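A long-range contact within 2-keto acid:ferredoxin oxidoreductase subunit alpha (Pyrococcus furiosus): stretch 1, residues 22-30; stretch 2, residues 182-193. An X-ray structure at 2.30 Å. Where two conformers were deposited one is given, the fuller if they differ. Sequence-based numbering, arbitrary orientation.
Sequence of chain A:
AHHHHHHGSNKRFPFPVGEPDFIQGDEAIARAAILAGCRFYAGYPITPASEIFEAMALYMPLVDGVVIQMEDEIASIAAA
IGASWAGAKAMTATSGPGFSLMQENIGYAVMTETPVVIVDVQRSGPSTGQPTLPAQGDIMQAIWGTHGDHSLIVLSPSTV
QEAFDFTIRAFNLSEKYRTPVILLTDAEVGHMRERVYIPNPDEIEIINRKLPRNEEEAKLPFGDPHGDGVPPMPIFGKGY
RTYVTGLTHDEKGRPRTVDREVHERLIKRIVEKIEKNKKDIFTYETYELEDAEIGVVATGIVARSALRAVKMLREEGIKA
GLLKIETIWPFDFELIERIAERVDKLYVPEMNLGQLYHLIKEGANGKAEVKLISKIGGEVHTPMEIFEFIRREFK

Stretch 1, residues 22-30: FIQGDEAIA
Stretch 2 (182-193) ILLTDAEVGHMR

The contact joins two strand-to-helix segments at the place where one helix begins and the other ends. Its shortest polar link runs from Gln 24 NE2 to His 191 O, a hydrogen bond of 2.7 Å at 158°. Glutamine suits this site because its amide, carried on an m, t, −66° side chain, can reach a carbonyl at a helix C-terminus, where no further turn of the helix supplies a donor. The first turn of helix 25-30 likewise has free amides: Asp 26 N donates to Gly 190 O (3.1 Å, 166°), while Gly 25 N makes a weak hydrogen bond to Met 192 O (3.2 Å, 129°).

Gln 24, extended at phi/psi −93/168, is the N-cap and pairs with Arg 193 (−125/134) as an antiparallel, non-hydrogen-bonded bridge, CA to CA 4.3 Å. CA-H...O contacts support it: Gln 24 CA lies 2.9 Å from Met 192 O, and Arg 193 CA 3.3 Å from Ile 23 O. Both side chains share one face, so Gln 24 CG meets Arg 193 CG at 3.3 Å and NE2 of the glutamine lies over the guanidinium.

Beyond the bridge, two glycines let the helix axes approach to 7.9 Å, their N-to-C directions 78° apart. Gly 25 CA sits 4.0 Å from Gly 190 CA and 3.3 Å from Val 189 O; an ideal CB on Gly 25 would fall 2.0 Å from that oxygen, a clash. An ideal CB on Gly 190 would crowd Asp 26 OD1 at 3.0 Å. Helix 187-191 is itself capped by Asp 186 (chi1 p), whose OD1 accepts from Val 189 N at 2.7 Å.

Packing closes the two ends. Ile 29 (m, t) points toward strand 182-185, its CD1 3.8 Å from Leu 183 CD2, an apolar fit between buried branched chains. At the exposed end, Phe 22 (chi1 t) brings CZ within 3.9 Å of Arg 193 CB.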

ATOM      1  N   PHE A  22       9.729  -0.629 -16.713  1.00 31.91           N
ATOM      2  CA  PHE A  22       9.345  -2.007 -16.891  1.00 33.11           C
ATOM      3  C   PHE A  22       9.536  -2.608 -15.516  1.00 32.07           C
ATOM      4  O   PHE A  22      10.672  -2.853 -15.094  1.00 29.13           O
ATOM      5  CB  PHE A  22      10.267  -2.627 -17.970  1.00 34.63           C
ATOM      6  CG  PHE A  22       9.922  -4.037 -18.367  1.00 35.05           C
ATOM      7  CD1 PHE A  22       8.614  -4.397 -18.664  1.00 36.11           C
ATOM      8  CD2 PHE A  22      10.928  -5.004 -18.490  1.00 34.13           C
ATOM      9  CE1 PHE A  22       8.292  -5.703 -19.043  1.00 35.32           C
ATOM     10  CE2 PHE A  22      10.625  -6.290 -18.885  1.00 35.28           C
ATOM     11  CZ  PHE A  22       9.302  -6.646 -19.172  1.00 35.25           C
ATOM     12  N   ILE A  23       8.429  -2.823 -14.801  1.00 31.60           N
ATOM     13  CA  ILE A  23       8.503  -3.087 -13.360  1.00 30.07           C
ATOM     14  C   ILE A  23       7.559  -4.179 -12.989  1.00 26.21           C
ATOM     15  O   ILE A  23       6.682  -4.508 -13.762  1.00 23.83           O
ATOM     16  CB  ILE A  23       8.190  -1.827 -12.509  1.00 29.59           C
ATOM     17  CG1 ILE A  23       6.779  -1.308 -12.784  1.00 31.98           C
ATOM     18  CG2 ILE A  23       9.188  -0.723 -12.800  1.00 30.11           C
ATOM     19  CD1 ILE A  23       6.405  -0.132 -11.942  1.00 32.56           C
ATOM     20  N   GLN A  24       7.754  -4.745 -11.802  1.00 21.33           N
ATOM     21  CA  GLN A  24       6.880  -5.795 -11.314  1.00 26.36           C
ATOM     22  C   GLN A  24       5.747  -5.205 -10.469  1.00 26.56           C
ATOM     23  O   GLN A  24       5.780  -4.019 -10.125  1.00 20.95           O
ATOM     24  CB  GLN A  24       7.679  -6.819 -10.519  1.00 30.96           C
ATOM     25  CG  GLN A  24       8.612  -7.668 -11.407  1.00 32.24           C
ATOM     26  CD  GLN A  24       9.422  -8.647 -10.617  1.00 30.99           C
ATOM     27  OE1 GLN A  24      10.265  -8.261  -9.822  1.00 31.59           O
ATOM     28  NE2 GLN A  24       9.157  -9.924 -10.815  1.00 33.47           N
ATOM     29  N   GLY A  25       4.744  -6.041 -10.186  1.00 25.54           N
ATOM     30  CA  GLY A  25       3.529  -5.631  -9.527  1.00 28.90           C
ATOM     31  C   GLY A  25       3.778  -5.033  -8.140  1.00 30.29           C
ATOM     32  O   GLY A  25       3.183  -4.007  -7.807  1.00 33.38           O
ATOM     33  N   ASP A  26       4.657  -5.659  -7.353  1.00 25.45           N
ATOM     34  CA  ASP A  26       5.014  -5.160  -6.027  1.00 28.86           C
ATOM     35  C   ASP A  26       5.652  -3.770  -6.045  1.00 31.35           C
ATOM     36  O   ASP A  26       5.362  -2.926  -5.176  1.00 29.39           O
ATOM     37  CB  ASP A  26       5.937  -6.141  -5.312  1.00 31.51           C
ATOM     38  CG  ASP A  26       5.204  -7.341  -4.802  1.00 33.57           C
ATOM     39  OD1 ASP A  26       3.982  -7.213  -4.566  1.00 28.99           O
ATOM     40  OD2 ASP A  26       5.838  -8.416  -4.654  1.00 37.17           O
ATOM     41  N   GLU A  27       6.513  -3.551  -7.035  1.00 30.11           N
ATOM     42  CA  GLU A  27       7.193  -2.280  -7.256  1.00 25.10           C
ATOM     43  C   GLU A  27       6.225  -1.219  -7.683  1.00 23.37           C
ATOM     44  O   GLU A  27       6.408  -0.057  -7.366  1.00 29.52           O
ATOM     45  CB  GLU A  27       8.269  -2.450  -8.340  1.00 27.01           C
ATOM     46  CG  GLU A  27       9.039  -1.165  -8.710  1.00 26.57           C
ATOM     47  CD  GLU A  27      10.002  -0.671  -7.614  1.00 26.59           C
ATOM     48  OE1 GLU A  27      10.354  -1.442  -6.678  1.00 28.78           O
ATOM     49  OE2 GLU A  27      10.452   0.489  -7.737  1.00 24.38           O
ATOM     50  N   ALA A  28       5.213  -1.606  -8.446  1.00 26.96           N
ATOM     51  CA  ALA A  28       4.145  -0.706  -8.829  1.00 24.18           C
ATOM     52  C   ALA A  28       3.328  -0.270  -7.603  1.00 23.84           C
ATOM     53  O   ALA A  28       3.024   0.903  -7.464  1.00 22.98           O
ATOM     54  CB  ALA A  28       3.235  -1.366  -9.851  1.00 26.68           C
ATOM     55  N   ILE A  29       2.970  -1.225  -6.751  1.00 22.05           N
ATOM     56  CA  ILE A  29       2.324  -0.930  -5.459  1.00 26.63           C
ATOM     57  C   ILE A  29       3.128   0.092  -4.626  1.00 25.84           C
ATOM     58  O   ILE A  29       2.612   1.150  -4.278  1.00 28.82           O
ATOM     59  CB  ILE A  29       2.059  -2.232  -4.656  1.00 26.68           C
ATOM     60  CG1 ILE A  29       1.078  -3.119  -5.409  1.00 23.63           C
ATOM     61  CG2 ILE A  29       1.530  -1.922  -3.275  1.00 31.04           C
ATOM     62  CD1 ILE A  29       0.798  -4.477  -4.731  1.00 27.87           C
ATOM     63  N   ALA A  30       4.404  -0.183  -4.396  1.00 27.47           N
ATOM     64  CA  ALA A  30       5.283   0.726  -3.659  1.00 28.16           C
ATOM     65  C   ALA A  30       5.397   2.138  -4.247  1.00 30.99           C
ATOM     66  O   ALA A  30       5.310   3.142  -3.533  1.00 29.77           O
ATOM     67  CB  ALA A  30       6.676   0.104  -3.534  1.00 29.33           C
ATOM     68  N   ILE A 182      -8.877  -2.351   1.327  1.00 35.07           N
ATOM     69  CA  ILE A 182      -8.100  -3.561   1.139  1.00 35.05           C
ATOM     70  C   ILE A 182      -7.626  -3.642  -0.303  1.00 33.91           C
ATOM     71  O   ILE A 182      -8.438  -3.605  -1.213  1.00 31.58           O
ATOM     72  CB  ILE A 182      -8.944  -4.818   1.464  1.00 36.33           C
ATOM     73  CG1 ILE A 182      -9.649  -4.647   2.803  1.00 37.82           C
ATOM     74  CG2 ILE A 182      -8.078  -6.122   1.458  1.00 34.14           C
ATOM     75  CD1 ILE A 182      -8.745  -4.434   3.943  1.00 37.75           C
ATOM     76  N   LEU A 183      -6.310  -3.722  -0.507  1.00 37.82           N
ATOM     77  CA  LEU A 183      -5.752  -4.059  -1.832  1.00 37.21           C
ATOM     78  C   LEU A 183      -5.422  -5.550  -1.767  1.00 35.24           C
ATOM     79  O   LEU A 183      -4.555  -5.959  -1.017  1.00 33.02           O
ATOM     80  CB  LEU A 183      -4.530  -3.218  -2.206  1.00 37.70           C
ATOM     81  CG  LEU A 183      -4.110  -3.335  -3.683  1.00 39.08           C
ATOM     82  CD1 LEU A 183      -4.878  -2.396  -4.595  1.00 36.86           C
ATOM     83  CD2 LEU A 183      -2.625  -3.069  -3.815  1.00 41.96           C
ATOM     84  N   LEU A 184      -6.202  -6.346  -2.488  1.00 37.04           N
ATOM     85  CA  LEU A 184      -6.119  -7.792  -2.436  1.00 40.40           C
ATOM     86  C   LEU A 184      -5.318  -8.239  -3.658  1.00 41.72           C
ATOM     87  O   LEU A 184      -5.757  -8.041  -4.788  1.00 39.97           O
ATOM     88  CB  LEU A 184      -7.520  -8.395  -2.439  1.00 41.15           C
ATOM     89  CG  LEU A 184      -7.631  -9.923  -2.498  1.00 44.71           C
ATOM     90  CD1 LEU A 184      -6.891 -10.585  -1.349  1.00 48.89           C
ATOM     91  CD2 LEU A 184      -9.092 -10.341  -2.497  1.00 45.31           C
ATOM     92  N   THR A 185      -4.131  -8.789  -3.427  1.00 39.93           N
ATOM     93  CA  THR A 185      -3.240  -9.160  -4.519  1.00 44.65           C
ATOM     94  C   THR A 185      -2.763 -10.614  -4.349  1.00 46.16           C
ATOM     95  O   THR A 185      -3.253 -11.340  -3.474  1.00 44.00           O
ATOM     96  CB  THR A 185      -2.047  -8.154  -4.643  1.00 44.71           C
ATOM     97  OG1 THR A 185      -1.258  -8.473  -5.802  1.00 48.69           O
ATOM     98  CG2 THR A 185      -1.158  -8.183  -3.421  1.00 42.93           C
ATOM     99  N   ASP A 186      -1.851 -11.049  -5.214  1.00 47.93           N
ATOM    100  CA  ASP A 186      -1.212 -12.364  -5.072  1.00 47.77           C
ATOM    101  C   ASP A 186       0.225 -12.320  -5.578  1.00 44.13           C
ATOM    102  O   ASP A 186       0.640 -11.342  -6.179  1.00 41.31           O
ATOM    103  CB  ASP A 186      -2.033 -13.458  -5.784  1.00 47.69           C
ATOM    104  CG  ASP A 186      -2.295 -13.146  -7.241  1.00 53.00           C
ATOM    105  OD1 ASP A 186      -1.366 -12.675  -7.942  1.00 56.84           O
ATOM    106  OD2 ASP A 186      -3.432 -13.378  -7.703  1.00 53.94           O
ATOM    107  N   ALA A 187       0.973 -13.389  -5.329  1.00 43.65           N
ATOM    108  CA  ALA A 187       2.362 -13.498  -5.780  1.00 45.01           C
ATOM    109  C   ALA A 187       2.543 -13.461  -7.302  1.00 42.56           C
ATOM    110  O   ALA A 187       3.609 -13.049  -7.781  1.00 39.70           O
ATOM    111  CB  ALA A 187       3.018 -14.762  -5.208  1.00 46.85           C
ATOM    112  N   GLU A 188       1.512 -13.869  -8.041  1.00 42.92           N
ATOM    113  CA  GLU A 188       1.539 -13.871  -9.509  1.00 45.72           C
ATOM    114  C   GLU A 188       1.561 -12.440 -10.013  1.00 40.58           C
ATOM    115  O   GLU A 188       2.478 -12.035 -10.731  1.00 37.46           O
ATOM    116  CB  GLU A 188       0.322 -14.616 -10.092  1.00 48.82           C
ATOM    117  CG  GLU A 188       0.621 -15.429 -11.350  1.00 54.14           C
ATOM    118  CD  GLU A 188      -0.519 -15.434 -12.385  1.00 55.87           C
ATOM    119  OE1 GLU A 188      -1.697 -15.510 -11.980  1.00 60.82           O
ATOM    120  OE2 GLU A 188      -0.222 -15.375 -13.611  1.00 58.54           O
ATOM    121  N   VAL A 189       0.565 -11.661  -9.600  1.00 39.29           N
ATOM    122  CA  VAL A 189       0.516 -10.234  -9.929  1.00 37.99           C
ATOM    123  C   VAL A 189       1.767  -9.500  -9.435  1.00 35.20           C
ATOM    124  O   VAL A 189       2.324  -8.669 -10.152  1.00 37.49           O
ATOM    125  CB  VAL A 189      -0.739  -9.569  -9.359  1.00 41.47           C
ATOM    126  CG1 VAL A 189      -0.679  -8.072  -9.536  1.00 43.10           C
ATOM    127  CG2 VAL A 189      -1.975 -10.117 -10.055  1.00 43.70           C
ATOM    128  N   GLY A 190       2.206  -9.808  -8.221  1.00 30.59           N
ATOM    129  CA  GLY A 190       3.363  -9.159  -7.653  1.00 33.88           C
ATOM    130  C   GLY A 190       4.644  -9.314  -8.445  1.00 36.58           C
ATOM    131  O   GLY A 190       5.496  -8.419  -8.420  1.00 33.43           O
ATOM    132  N   HIS A 191       4.773 -10.443  -9.150  1.00 39.16           N
ATOM    133  CA  HIS A 191       5.998 -10.765  -9.891  1.00 40.12           C
ATOM    134  C   HIS A 191       5.882 -10.650 -11.399  1.00 39.58           C
ATOM    135  O   HIS A 191       6.903 -10.719 -12.080  1.00 39.13           O
ATOM    136  CB  HIS A 191       6.534 -12.133  -9.473  1.00 39.22           C
ATOM    137  CG  HIS A 191       6.892 -12.192  -8.023  1.00 40.32           C
ATOM    138  ND1 HIS A 191       5.956 -12.435  -7.039  1.00 40.07           N
ATOM    139  CD2 HIS A 191       8.071 -12.001  -7.385  1.00 39.45           C
ATOM    140  CE1 HIS A 191       6.550 -12.410  -5.861  1.00 41.37           C
ATOM    141  NE2 HIS A 191       7.830 -12.135  -6.040  1.00 39.94           N
HETATM  142  N   MSE A 192       4.673 -10.419 -11.911  1.00 40.63           N
HETATM  143  CA  MSE A 192       4.494 -10.037 -13.310  1.00 43.12           C
HETATM  144  C   MSE A 192       5.286  -8.798 -13.564  1.00 37.02           C
HETATM  145  O   MSE A 192       5.431  -7.980 -12.659  1.00 34.64           O
HETATM  146  CB  MSE A 192       3.064  -9.653 -13.622  1.00 47.20           C
HETATM  147  CG  MSE A 192       2.077 -10.722 -13.444  1.00 52.08           C
HETATM  148 SE   MSE A 192       0.370 -10.170 -14.190  1.00 59.53          SE
HETATM  149  CE  MSE A 192      -0.565 -11.696 -13.485  1.00 53.17           C
ATOM    150  N   ARG A 193       5.722  -8.626 -14.811  1.00 32.71           N
ATOM    151  CA  ARG A 193       6.516  -7.474 -15.232  1.00 30.75           C
ATOM    152  C   ARG A 193       5.806  -6.842 -16.390  1.00 31.04           C
ATOM    153  O   ARG A 193       5.363  -7.546 -17.284  1.00 35.19           O
ATOM    154  CB  ARG A 193       7.901  -7.899 -15.717  0.50 31.09           C
ATOM    155  CG  ARG A 193       8.843  -8.347 -14.648  0.50 28.49           C
ATOM    156  CD  ARG A 193      10.229  -8.705 -15.209  0.50 25.61           C
ATOM    157  NE  ARG A 193      11.088  -9.261 -14.172  0.50 20.95           N
ATOM    158  CZ  ARG A 193      10.961 -10.490 -13.684  0.50 25.48           C
ATOM    159  NH1 ARG A 193      10.009 -11.316 -14.138  0.50 26.90           N
ATOM    160  NH2 ARG A 193      11.782 -10.910 -12.725  0.50 23.23           N
TER